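Local coordinates for uncharacterized conserved protein of COG5135 (Nostoc punctiforme, PDB 2I51) that binds flavin mononucleotide at the interface of two subunits and is probably an oxidoreductase related to pyridoxamine 5'-phosphate oxidase, at residues R8-H13 with E86-A91; L123-P128 with V152-L157; Q164-E169 with Q175-Y180. One frame throughout, in Å; residues are numbered along the deposited sequence.

Interaction 1. Residues R8-H13 with E86-A91; sequences RGAIAH and EQFRMA. With FMN (flavin mononucleotide), chain P.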
loop_
_atom_site.group_PDB
_atom_site.type_symbol
_atom_site.label_atom_id
_atom_site.label_comp_id
_atom_site.label_asym_id
_atom_site.label_seq_id
_atom_site.Cartn_x
_atom_site.Cartn_y
_atom_site.Cartn_z
ATOM N N ARG A 8 -0.987 19.269 7.748
ATOM C CA ARG A 8 -1.534 19.706 6.473
ATOM C C ARG A 8 -0.517 20.485 5.636
ATOM O O ARG A 8 -0.479 20.321 4.408
ATOM C CB ARG A 8 -2.816 20.516 6.641
ATOM C CG ARG A 8 -4.003 19.676 7.028
ATOM C CD ARG A 8 -4.582 18.929 5.901
ATOM N NE ARG A 8 -5.145 19.711 4.786
ATOM C CZ ARG A 8 -6.410 20.123 4.727
ATOM N NH1 ARG A 8 -7.243 19.918 5.734
ATOM N NH2 ARG A 8 -6.868 20.738 3.645
ATOM N N GLY A 9 0.299 21.303 6.272
ATOM C CA GLY A 9 1.335 21.995 5.543
ATOM C C GLY A 9 2.343 21.069 4.906
ATOM O O GLY A 9 2.769 21.286 3.757
ATOM N N ALA A 10 2.695 20.001 5.623
ATOM C CA ALA A 10 3.642 19.005 5.113
ATOM C C ALA A 10 3.071 18.352 3.866
ATOM O O ALA A 10 3.778 18.136 2.837
ATOM C CB ALA A 10 3.988 17.951 6.199
ATOM N N ILE A 11 1.797 17.966 3.926
ATOM C CA ILE A 11 1.136 17.375 2.773
ATOM C C ILE A 11 1.108 18.348 1.590
ATOM O O ILE A 11 1.354 17.976 0.453
ATOM C CB ILE A 11 -0.336 16.919 3.102
ATOM C CG1 ILE A 11 -0.234 15.598 3.897
ATOM C CG2 ILE A 11 -1.199 16.724 1.812
ATOM C CD1 ILE A 11 0.127 14.398 3.067
ATOM N N ALA A 12 0.780 19.626 1.876
ATOM C CA ALA A 12 0.728 20.601 0.804
ATOM C C ALA A 12 2.080 20.751 0.137
ATOM O O ALA A 12 2.182 20.883 -1.075
ATOM C CB ALA A 12 0.252 21.953 1.351
ATOM N N HIS A 13 3.131 20.756 0.941
ATOM C CA HIS A 13 4.517 20.912 0.405
ATOM C C HIS A 13 4.910 19.678 -0.382
ATOM O O HIS A 13 5.631 19.804 -1.383
ATOM C CB HIS A 13 5.469 21.200 1.564
ATOM C CG HIS A 13 6.838 21.621 1.132
ATOM N ND1 HIS A 13 8.006 21.293 1.803
ATOM C CD2 HIS A 13 7.187 22.529 0.197
ATOM C CE1 HIS A 13 9.023 21.929 1.223
ATOM N NE2 HIS A 13 8.543 22.671 0.243
ATOM N N GLU A 86 9.629 11.067 0.460
ATOM C CA GLU A 86 8.936 11.124 1.742
ATOM C C GLU A 86 7.700 10.257 1.756
ATOM O O GLU A 86 7.093 10.041 0.699
ATOM C CB GLU A 86 8.619 12.563 2.118
ATOM C CG GLU A 86 7.664 13.225 1.252
ATOM C CD GLU A 86 7.599 14.749 1.515
ATOM O OE1 GLU A 86 7.356 15.162 2.668
ATOM O OE2 GLU A 86 7.727 15.509 0.533
ATOM N N GLN A 87 7.338 9.746 2.924
ATOM C CA GLN A 87 6.228 8.875 3.076
ATOM C C GLN A 87 5.317 9.407 4.171
ATOM O O GLN A 87 5.811 9.872 5.200
ATOM C CB GLN A 87 6.725 7.496 3.480
ATOM C CG GLN A 87 5.665 6.466 3.889
ATOM C CD GLN A 87 6.272 5.140 4.239
ATOM O OE1 GLN A 87 6.231 4.219 3.415
ATOM N NE2 GLN A 87 6.824 5.030 5.419
ATOM N N PHE A 88 4.006 9.372 3.928
ATOM C CA PHE A 88 3.005 9.610 4.953
ATOM C C PHE A 88 2.192 8.337 5.154
ATOM O O PHE A 88 1.637 7.770 4.200
ATOM C CB PHE A 88 2.060 10.743 4.599
ATOM C CG PHE A 88 2.698 12.067 4.439
ATOM C CD1 PHE A 88 3.420 12.392 3.313
ATOM C CD2 PHE A 88 2.572 13.015 5.464
ATOM C CE1 PHE A 88 4.008 13.673 3.162
ATOM C CE2 PHE A 88 3.143 14.293 5.304
ATOM C CZ PHE A 88 3.839 14.613 4.140
ATOM N N ARG A 89 2.105 7.904 6.384
ATOM C CA ARG A 89 1.201 6.824 6.772
ATOM C C ARG A 89 0.110 7.468 7.588
ATOM O O ARG A 89 0.419 8.264 8.473
ATOM C CB ARG A 89 1.929 5.750 7.584
ATOM C CG ARG A 89 2.943 5.018 6.773
ATOM C CD ARG A 89 3.859 4.168 7.658
ATOM N NE ARG A 89 3.084 3.139 8.367
ATOM C CZ ARG A 89 3.593 2.249 9.219
ATOM N NH1 ARG A 89 4.830 2.368 9.542
ATOM N NH2 ARG A 89 2.812 1.314 9.781
HETATM N N MSE A 90 -1.136 7.230 7.266
HETATM C CA MSE A 90 -2.239 7.886 7.946
HETATM C C MSE A 90 -3.307 6.870 8.263
HETATM O O MSE A 90 -3.812 6.184 7.380
HETATM C CB MSE A 90 -2.844 9.008 7.114
HETATM C CG MSE A 90 -1.886 10.095 6.736
HETATM SE SE MSE A 90 -2.945 11.504 5.975
HETATM C CE MSE A 90 -1.533 12.606 5.221
ATOM N N ALA A 91 -3.645 6.786 9.539
ATOM C CA ALA A 91 -4.585 5.789 10.018
ATOM C C ALA A 91 -5.785 6.474 10.615
ATOM O O ALA A 91 -5.640 7.468 11.298
ATOM C CB ALA A 91 -3.953 4.954 11.059
HETATM N N1 FMN P . 11.485 -0.268 6.137
HETATM C C2 FMN P . 11.961 -1.569 6.187
HETATM O O2 FMN P . 11.862 -2.241 7.221
HETATM N N3 FMN P . 12.498 -2.141 5.073
HETATM C C4 FMN P . 12.682 -1.495 3.874
HETATM O O4 FMN P . 13.060 -2.083 2.855
HETATM C C4A FMN P . 12.219 -0.184 3.809
HETATM N N5 FMN P . 12.376 0.533 2.624
HETATM C C5A FMN P . 11.738 1.771 2.535
HETATM C C6 FMN P . 11.754 2.457 1.331
HETATM C C7 FMN P . 11.153 3.716 1.197
HETATM C C7M FMN P . 11.072 4.372 -0.171
HETATM C C8 FMN P . 10.530 4.288 2.294
HETATM C C8M FMN P . 9.661 5.542 2.124
HETATM C C9 FMN P . 10.540 3.629 3.503
HETATM C C9A FMN P . 11.141 2.362 3.656
HETATM N N10 FMN P . 11.165 1.699 4.893
HETATM C C10 FMN P . 11.626 0.384 4.956
HETATM C "C1'" FMN P . 10.641 2.306 6.154
HETATM C "C2'" FMN P . 9.226 1.820 6.375
HETATM O "O2'" FMN P . 8.302 2.403 5.412
HETATM C "C3'" FMN P . 8.754 2.091 7.815
HETATM O "O3'" FMN P . 8.910 3.488 8.127
HETATM C "C4'" FMN P . 9.623 1.292 8.771
HETATM O "O4'" FMN P . 9.918 -0.028 8.317
HETATM C "C5'" FMN P . 8.844 1.168 10.062
HETATM O "O5'" FMN P . 7.650 0.459 9.854
HETATM P P FMN P . 6.845 -0.274 11.010
HETATM O O1P FMN P . 7.608 -1.514 11.397
HETATM O O2P FMN P . 6.867 0.757 12.137
HETATM O O3P FMN P . 5.485 -0.557 10.494
HETATM O O HOH W 1 6.510 17.782 3.082
#

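Interaction 2. Residues L123-P128 with V152-L157; sequences LQFGWP and VPNFCL. With EDO (1,2-ethanediol), chain I.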
loop_
_atom_site.group_PDB
_atom_site.type_symbol
_atom_site.label_atom_id
_atom_site.label_comp_id
_atom_site.label_asym_id
_atom_site.label_seq_id
_atom_site.Cartn_x
_atom_site.Cartn_y
_atom_site.Cartn_z
ATOM N N LEU A 123 -17.786 7.313 -16.306
ATOM C CA LEU A 123 -18.122 6.208 -17.221
ATOM C C LEU A 123 -17.756 4.850 -16.595
ATOM O O LEU A 123 -18.461 3.865 -16.781
ATOM C CB LEU A 123 -17.399 6.370 -18.581
ATOM C CG LEU A 123 -17.981 7.296 -19.667
ATOM C CD1 LEU A 123 -16.945 7.639 -20.729
ATOM C CD2 LEU A 123 -19.191 6.668 -20.350
ATOM N N GLN A 124 -16.673 4.791 -15.848
ATOM C CA GLN A 124 -16.230 3.517 -15.263
ATOM C C GLN A 124 -17.235 2.898 -14.323
ATOM O O GLN A 124 -17.255 1.695 -14.144
ATOM C CB GLN A 124 -14.897 3.658 -14.525
ATOM C CG GLN A 124 -13.745 4.039 -15.360
ATOM C CD GLN A 124 -12.382 3.765 -14.676
ATOM O OE1 GLN A 124 -12.309 3.188 -13.586
ATOM N NE2 GLN A 124 -11.313 4.171 -15.339
ATOM N N PHE A 125 -18.110 3.713 -13.724
ATOM C CA PHE A 125 -19.131 3.163 -12.848
ATOM C C PHE A 125 -20.204 2.396 -13.641
ATOM O O PHE A 125 -20.974 1.647 -13.043
ATOM C CB PHE A 125 -19.712 4.278 -11.965
ATOM C CG PHE A 125 -18.707 4.760 -10.946
ATOM C CD1 PHE A 125 -18.570 4.112 -9.728
ATOM C CD2 PHE A 125 -17.790 5.750 -11.277
ATOM C CE1 PHE A 125 -17.613 4.468 -8.849
ATOM C CE2 PHE A 125 -16.797 6.107 -10.397
ATOM C CZ PHE A 125 -16.703 5.453 -9.156
ATOM N N GLY A 126 -20.189 2.518 -14.980
ATOM C CA GLY A 126 -21.068 1.739 -15.832
ATOM C C GLY A 126 -20.462 0.474 -16.392
ATOM O O GLY A 126 -21.106 -0.246 -17.170
ATOM N N TRP A 127 -19.243 0.172 -15.991
ATOM C CA TRP A 127 -18.556 -1.053 -16.432
ATOM C C TRP A 127 -19.138 -2.306 -15.772
ATOM O O TRP A 127 -19.854 -2.232 -14.780
ATOM C CB TRP A 127 -17.062 -0.954 -16.115
ATOM C CG TRP A 127 -16.286 -0.027 -16.995
ATOM C CD1 TRP A 127 -16.753 0.746 -18.016
ATOM C CD2 TRP A 127 -14.887 0.216 -16.917
ATOM N NE1 TRP A 127 -15.723 1.471 -18.563
ATOM C CE2 TRP A 127 -14.560 1.157 -17.904
ATOM C CE3 TRP A 127 -13.874 -0.274 -16.082
ATOM C CZ2 TRP A 127 -13.278 1.604 -18.110
ATOM C CZ3 TRP A 127 -12.604 0.200 -16.262
ATOM C CH2 TRP A 127 -12.306 1.108 -17.288
ATOM N N PRO A 128 -18.906 -3.479 -16.378
ATOM C CA PRO A 128 -19.443 -4.684 -15.773
ATOM C C PRO A 128 -18.877 -4.998 -14.408
ATOM O O PRO A 128 -17.875 -4.420 -14.016
ATOM C CB PRO A 128 -19.105 -5.788 -16.788
ATOM C CG PRO A 128 -18.148 -5.223 -17.712
ATOM C CD PRO A 128 -18.230 -3.719 -17.655
ATOM N N VAL A 152 -24.705 7.771 -9.845
ATOM C CA VAL A 152 -25.301 6.450 -10.013
ATOM C C VAL A 152 -25.243 5.690 -8.685
ATOM O O VAL A 152 -24.431 6.007 -7.826
ATOM C CB VAL A 152 -24.589 5.687 -11.158
ATOM C CG1 VAL A 152 -24.771 6.411 -12.501
ATOM C CG2 VAL A 152 -23.128 5.478 -10.823
ATOM N N PRO A 153 -26.120 4.701 -8.512
ATOM C CA PRO A 153 -26.249 4.075 -7.205
ATOM C C PRO A 153 -25.028 3.357 -6.718
ATOM O O PRO A 153 -24.837 3.268 -5.517
ATOM C CB PRO A 153 -27.375 3.074 -7.394
ATOM C CG PRO A 153 -28.116 3.524 -8.573
ATOM C CD PRO A 153 -27.163 4.252 -9.444
ATOM N N ASN A 154 -24.147 2.922 -7.616
ATOM C CA ASN A 154 -22.941 2.236 -7.209
ATOM C C ASN A 154 -21.745 3.174 -7.008
ATOM O O ASN A 154 -20.652 2.715 -6.719
ATOM C CB ASN A 154 -22.568 1.139 -8.179
ATOM C CG ASN A 154 -22.411 1.612 -9.609
ATOM O OD1 ASN A 154 -23.328 2.234 -10.168
ATOM N ND2 ASN A 154 -21.307 1.262 -10.239
ATOM N N PHE A 155 -21.953 4.470 -7.164
ATOM C CA PHE A 155 -20.915 5.447 -6.842
ATOM C C PHE A 155 -20.857 5.758 -5.368
ATOM O O PHE A 155 -21.870 6.170 -4.786
ATOM C CB PHE A 155 -21.226 6.761 -7.561
ATOM C CG PHE A 155 -20.240 7.858 -7.229
ATOM C CD1 PHE A 155 -18.928 7.819 -7.729
ATOM C CD2 PHE A 155 -20.615 8.964 -6.469
ATOM C CE1 PHE A 155 -18.026 8.818 -7.422
ATOM C CE2 PHE A 155 -19.693 9.935 -6.135
ATOM C CZ PHE A 155 -18.419 9.885 -6.632
ATOM N N CYS A 156 -19.652 5.622 -4.769
ATOM C CA CYS A 156 -19.413 6.010 -3.407
ATOM C C CYS A 156 -18.336 7.051 -3.306
ATOM O O CYS A 156 -17.323 7.015 -4.019
ATOM C CB CYS A 156 -18.849 4.852 -2.638
ATOM S SG CYS A 156 -19.898 3.470 -2.554
ATOM N N LEU A 157 -18.558 7.979 -2.387
ATOM C CA LEU A 157 -17.517 8.874 -1.856
ATOM C C LEU A 157 -16.982 8.177 -0.583
ATOM O O LEU A 157 -17.706 7.741 0.281
ATOM C CB LEU A 157 -18.084 10.248 -1.483
ATOM C CG LEU A 157 -17.126 11.188 -0.724
ATOM C CD1 LEU A 157 -15.870 11.540 -1.512
ATOM C CD2 LEU A 157 -17.897 12.485 -0.346
HETATM C C1 EDO I . -14.141 2.789 -9.736
HETATM O O1 EDO I . -14.544 3.286 -11.025
HETATM C C2 EDO I . -13.508 3.924 -8.939
HETATM O O2 EDO I . -12.927 4.955 -9.775
HETATM O O HOH W 2 -24.270 2.326 -12.664
#

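Interaction 3. Residues Q164-E169 with Q175-Y180; sequences QVDHLE and QNRWLY. With FMN (flavin mononucleotide), chain P.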
loop_
_atom_site.group_PDB
_atom_site.type_symbol
_atom_site.label_atom_id
_atom_site.label_comp_id
_atom_site.label_asym_id
_atom_site.label_seq_id
_atom_site.Cartn_x
_atom_site.Cartn_y
_atom_site.Cartn_z
ATOM N N GLN A 164 -3.958 9.349 13.302
ATOM C CA GLN A 164 -2.545 9.190 13.524
ATOM C C GLN A 164 -1.851 9.326 12.187
ATOM O O GLN A 164 -2.306 8.736 11.195
ATOM C CB GLN A 164 -2.182 7.839 14.152
ATOM C CG GLN A 164 -0.718 7.745 14.595
ATOM C CD GLN A 164 -0.423 6.691 15.640
ATOM O OE1 GLN A 164 0.420 5.822 15.430
ATOM N NE2 GLN A 164 -1.078 6.789 16.781
ATOM N N VAL A 165 -0.764 10.104 12.147
ATOM C CA VAL A 165 0.004 10.318 10.934
ATOM C C VAL A 165 1.490 10.133 11.262
ATOM O O VAL A 165 1.980 10.715 12.235
ATOM C CB VAL A 165 -0.261 11.706 10.351
ATOM C CG1 VAL A 165 0.658 11.997 9.130
ATOM C CG2 VAL A 165 -1.738 11.833 9.978
ATOM N N ASP A 166 2.204 9.347 10.472
ATOM C CA ASP A 166 3.674 9.102 10.599
ATOM C C ASP A 166 4.277 9.633 9.312
ATOM O O ASP A 166 3.954 9.131 8.218
ATOM C CB ASP A 166 3.840 7.587 10.746
ATOM C CG ASP A 166 5.248 7.089 10.969
ATOM O OD1 ASP A 166 6.212 7.814 10.815
ATOM O OD2 ASP A 166 5.346 5.856 11.227
ATOM N N HIS A 167 5.090 10.667 9.403
ATOM C CA HIS A 167 5.758 11.281 8.259
ATOM C C HIS A 167 7.248 11.007 8.293
ATOM O O HIS A 167 7.923 11.428 9.231
ATOM C CB HIS A 167 5.513 12.776 8.299
ATOM C CG HIS A 167 6.117 13.530 7.162
ATOM N ND1 HIS A 167 6.502 14.855 7.285
ATOM C CD2 HIS A 167 6.367 13.172 5.877
ATOM C CE1 HIS A 167 6.981 15.271 6.125
ATOM N NE2 HIS A 167 6.909 14.271 5.250
ATOM N N LEU A 168 7.756 10.325 7.281
ATOM C CA LEU A 168 9.144 9.930 7.169
ATOM C C LEU A 168 9.735 10.665 5.969
ATOM O O LEU A 168 9.216 10.565 4.856
ATOM C CB LEU A 168 9.239 8.427 6.948
ATOM C CG LEU A 168 10.636 7.863 6.706
ATOM C CD1 LEU A 168 11.514 8.024 7.945
ATOM C CD2 LEU A 168 10.532 6.393 6.315
ATOM N N GLU A 169 10.802 11.419 6.225
ATOM C CA GLU A 169 11.584 12.123 5.206
ATOM C C GLU A 169 12.906 11.391 5.040
ATOM O O GLU A 169 13.725 11.384 5.959
ATOM C CB GLU A 169 11.834 13.563 5.649
ATOM C CG GLU A 169 10.600 14.399 5.599
ATOM C CD GLU A 169 10.816 15.826 6.034
ATOM O OE1 GLU A 169 11.772 16.088 6.787
ATOM O OE2 GLU A 169 10.006 16.676 5.610
ATOM N N GLN A 175 17.708 10.985 8.301
ATOM C CA GLN A 175 16.283 10.907 7.980
ATOM C C GLN A 175 15.538 11.553 9.099
ATOM O O GLN A 175 16.057 11.627 10.220
ATOM C CB GLN A 175 15.810 9.464 7.887
ATOM C CG GLN A 175 16.567 8.639 6.870
ATOM C CD GLN A 175 16.014 7.209 6.706
ATOM O OE1 GLN A 175 16.495 6.417 5.879
ATOM N NE2 GLN A 175 15.006 6.869 7.524
ATOM N N ASN A 176 14.348 12.062 8.824
ATOM C CA ASN A 176 13.504 12.677 9.849
ATOM C C ASN A 176 12.188 11.904 9.894
ATOM O O ASN A 176 11.668 11.511 8.851
ATOM C CB ASN A 176 13.192 14.143 9.503
ATOM C CG ASN A 176 14.442 14.980 9.254
ATOM O OD1 ASN A 176 15.395 14.858 9.974
ATOM N ND2 ASN A 176 14.421 15.829 8.223
ATOM N N ARG A 177 11.669 11.656 11.082
ATOM C CA ARG A 177 10.393 10.989 11.251
ATOM C C ARG A 177 9.615 11.679 12.352
ATOM O O ARG A 177 10.163 11.948 13.431
ATOM C CB ARG A 177 10.653 9.538 11.604
ATOM C CG ARG A 177 9.408 8.669 11.527
ATOM C CD ARG A 177 9.736 7.258 11.774
ATOM N NE ARG A 177 8.569 6.388 11.824
ATOM C CZ ARG A 177 8.570 5.192 12.410
ATOM N NH1 ARG A 177 9.678 4.746 12.967
ATOM N NH2 ARG A 177 7.483 4.449 12.445
ATOM N N TRP A 178 8.361 12.011 12.060
ATOM C CA TRP A 178 7.469 12.689 12.974
ATOM C C TRP A 178 6.181 11.922 13.081
ATOM O O TRP A 178 5.645 11.474 12.068
ATOM C CB TRP A 178 7.166 14.102 12.483
ATOM C CG TRP A 178 8.227 15.048 12.748
ATOM C CD1 TRP A 178 9.314 15.310 11.970
ATOM C CD2 TRP A 178 8.332 15.910 13.887
ATOM N NE1 TRP A 178 10.106 16.263 12.577
ATOM C CE2 TRP A 178 9.518 16.648 13.745
ATOM C CE3 TRP A 178 7.533 16.128 15.012
ATOM C CZ2 TRP A 178 9.924 17.606 14.695
ATOM C CZ3 TRP A 178 7.937 17.069 15.957
ATOM C CH2 TRP A 178 9.122 17.790 15.791
ATOM N N LEU A 179 5.675 11.787 14.302
ATOM C CA LEU A 179 4.418 11.157 14.587
ATOM C C LEU A 179 3.457 12.205 15.097
ATOM O O LEU A 179 3.787 12.990 15.980
ATOM C CB LEU A 179 4.609 10.082 15.651
ATOM C CG LEU A 179 3.489 9.146 16.008
ATOM C CD1 LEU A 179 3.005 8.296 14.800
ATOM C CD2 LEU A 179 4.014 8.265 17.190
ATOM N N TYR A 180 2.251 12.182 14.568
ATOM C CA TYR A 180 1.180 13.084 14.970
ATOM C C TYR A 180 0.032 12.221 15.462
ATOM O O TYR A 180 -0.329 11.230 14.827
ATOM C CB TYR A 180 0.711 13.897 13.762
ATOM C CG TYR A 180 1.723 14.761 13.070
ATOM C CD1 TYR A 180 2.569 14.239 12.117
ATOM C CD2 TYR A 180 1.808 16.127 13.392
ATOM C CE1 TYR A 180 3.478 15.019 11.485
ATOM C CE2 TYR A 180 2.712 16.933 12.747
ATOM C CZ TYR A 180 3.544 16.373 11.786
ATOM O OH TYR A 180 4.492 17.171 11.154
HETATM N N1 FMN P . 11.485 -0.268 6.137
HETATM C C2 FMN P . 11.961 -1.569 6.187
HETATM O O2 FMN P . 11.862 -2.241 7.221
HETATM N N3 FMN P . 12.498 -2.141 5.073
HETATM C C4 FMN P . 12.682 -1.495 3.874
HETATM O O4 FMN P . 13.060 -2.083 2.855
HETATM C C4A FMN P . 12.219 -0.184 3.809
HETATM N N5 FMN P . 12.376 0.533 2.624
HETATM C C5A FMN P . 11.738 1.771 2.535
HETATM C C6 FMN P . 11.754 2.457 1.331
HETATM C C7 FMN P . 11.153 3.716 1.197
HETATM C C7M FMN P . 11.072 4.372 -0.171
HETATM C C8 FMN P . 10.530 4.288 2.294
HETATM C C8M FMN P . 9.661 5.542 2.124
HETATM C C9 FMN P . 10.540 3.629 3.503
HETATM C C9A FMN P . 11.141 2.362 3.656
HETATM N N10 FMN P . 11.165 1.699 4.893
HETATM C C10 FMN P . 11.626 0.384 4.956
HETATM C "C1'" FMN P . 10.641 2.306 6.154
HETATM C "C2'" FMN P . 9.226 1.820 6.375
HETATM O "O2'" FMN P . 8.302 2.403 5.412
HETATM C "C3'" FMN P . 8.754 2.091 7.815
HETATM O "O3'" FMN P . 8.910 3.488 8.127
HETATM C "C4'" FMN P . 9.623 1.292 8.771
HETATM O "O4'" FMN P . 9.918 -0.028 8.317
HETATM C "C5'" FMN P . 8.844 1.168 10.062
HETATM O "O5'" FMN P . 7.650 0.459 9.854
HETATM P P FMN P . 6.845 -0.274 11.010
HETATM O O1P FMN P . 7.608 -1.514 11.397
HETATM O O2P FMN P . 6.867 0.757 12.137
HETATM O O3P FMN P . 5.485 -0.557 10.494
HETATM O O HOH W 3 6.270 16.433 9.449
#

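Interaction 1. Residues R8-H13 with E86-A91
Ile-11 of helix 8-17 drops its CD1 methyl onto the ring of Phe-88, on strand 86-97 of the antiparallel sheet. This is helix-on-sheet packing within the FMN-binding fold of the pyridoxamine 5'-phosphate oxidase family. Helix and strand run at 136° to each other, and no direct hydrogen bond joins them. The tight part is apolar. In the given conformer of Ile-11, CD1 makes a CH-pi contact 3.5 Å from the Phe-88 ring centroid, almost straight above it. The first torsion of Ile-11 (chi1 -77°) sets CG1 beside the backbone N, from where CD1 reaches the ring. Ala-10 CB comes to the edge of the same ring, 3.9 Å from Phe-88 CE2. Met-90, a selenomethionine, meets Ile-11 tip to tip through its CE methyl. Met-90 and Ile-11 each have two deposited conformers, so the short approach of CE to CD1 is doubtful.

The polar side is looser and relies on water. Glu-86 does not touch the helix segment directly. One water donates to Ala-10 O and to Glu-86 OE1 and joins the two. Glu-86 OE2 forms a salt bridge with Arg-17.

Gln-87 and Arg-89 alternate with Glu-86, Phe-88 and Met-90 along the strand and serve the flavin. Gln-87 CG stands anti to the backbone N (chi1 171°), and the extended chain carries NE2 to 3.0 Å from FMN O2'. Arg-89 also forms a salt bridge with Glu-76. Its guanidinium meets the phosphate edge-on, with NH1 3.1 Å from FMN O3P and a weaker bond from NH2 to the same oxygen.

Interaction 2. Residues L123-P128 with V152-L157
The Phe-125 ring takes the edge of Phe-155 on one face and an ethanediol on the other. The aromatic pair is T-shaped, with planes at 80° and centroids 5.2 Å apart. Phe-155 CD1 points at the rim of that face, 3.5 Å from Phe-125 CZ. The ethanediol, probably from the crystallisation liquor, sets O1 over the opposite face. Asn-154 ND2 lies at the ring edge.

The contact joins the loop after helix 119-123 to the start of strand 155-169 in the FMN-binding fold. A type I beta turn from Val-152 to Phe-155 leads into that strand. It brings Val-152, Asn-154 and Phe-155 round Phe-125. Val-152 CG2 packs 3.8 Å from Phe-125 CB. An alanine in place of Phe-125 would probably leave the edge of Phe-155 without its aromatic face and open a gap beside it.

Trp-114 of helix 107-116 makes a second edge-to-face pair with Phe-155. Asn-154 ND2 has a further acceptor in Asp-60 OD2. Asn-154 CG sits between the backbone N and the carbonyl carbon (chi1 56°), which turns the amide toward the loop. A water donates to Asn-154 OD1 and, weakly, to Phe-125 O. The direct bond is nearly straight: Asn-154 ND2 donates to a lone pair of Phe-125 O at 2.8 Å, in the carbonyl plane.

Interaction 3. Residues Q164-E169 with Q175-Y180
Val-165 and Tyr-180 exchange backbone hydrogen bonds in both directions, as do His-167 with Trp-178 and Glu-169 with Asn-176. These are the hydrogen-bonded pairs of an antiparallel beta hairpin. Asp-166 with Leu-179 and Leu-168 with Arg-177 are the non-hydrogen-bonded pairs between them.

The charged contact is a side-on salt bridge. Arg-177 NE gives a bond of 2.9 Å to Asp-166 OD1, and NH2 one of 2.8 Å to OD2. The carboxylate and guanidinium planes lie 18° apart, nearly coplanar. Asp-166 CG stands anti to the backbone N (chi1 -177°), which brings the carboxylate to Arg-177. The paired grip fixes the rotation of the guanidinium. Its NH1 forms a further salt bridge with the C-terminal carboxylate, at Pro-195. Arg-177 NH2 lies 3.8 Å from FMN O2P, too far for a hydrogen bond.

On the face of His-167, Glu-169, Asn-176 and Tyr-180, an amide-carboxylate bond and a water bridge take over. Asn-176 ND2 donates to Glu-169 OE1 at 3.0 Å, nearly along its C-O axis. A water links His-167 ND1 and Tyr-180 OH.

Apolar contacts are lighter. Val-165 CB rests 4.2 Å from Tyr-180 CB. Leu-168 CD2 reaches FMN C9 at 3.9 Å.

Strand 155-169 also pairs with strand 86-97, where the His-167 ring stacks on Phe-88 and NE2 is hydrogen-bonded to Glu-86 OE1. Strand 176-182 is bordered on its other side by strand 188-192.

How the interactions relate
Interactions 1 and 3 are neighbours, with centres about 8 Å apart. Strands 86-97 and 155-169 pair between them, and Gln-87 N lies 2.8 Å from Leu-168 O. Both reach the same FMN: Gln-87 and Arg-89 bond it from interaction 1, while Leu-168 and Arg-177 line the pocket from interaction 3. The second subunit supplies further bonds to this flavin, including those from Lys-65 and Arg-41. Interaction 2 lies across the chain's centre, with its own centre about 29 Å from that of interaction 1 and 35 Å from that of interaction 3. It shares strand 155-169 with interaction 3. Its Phe-125 side chain is about 7 Å from another FMN, not the one that interactions 1 and 3 share.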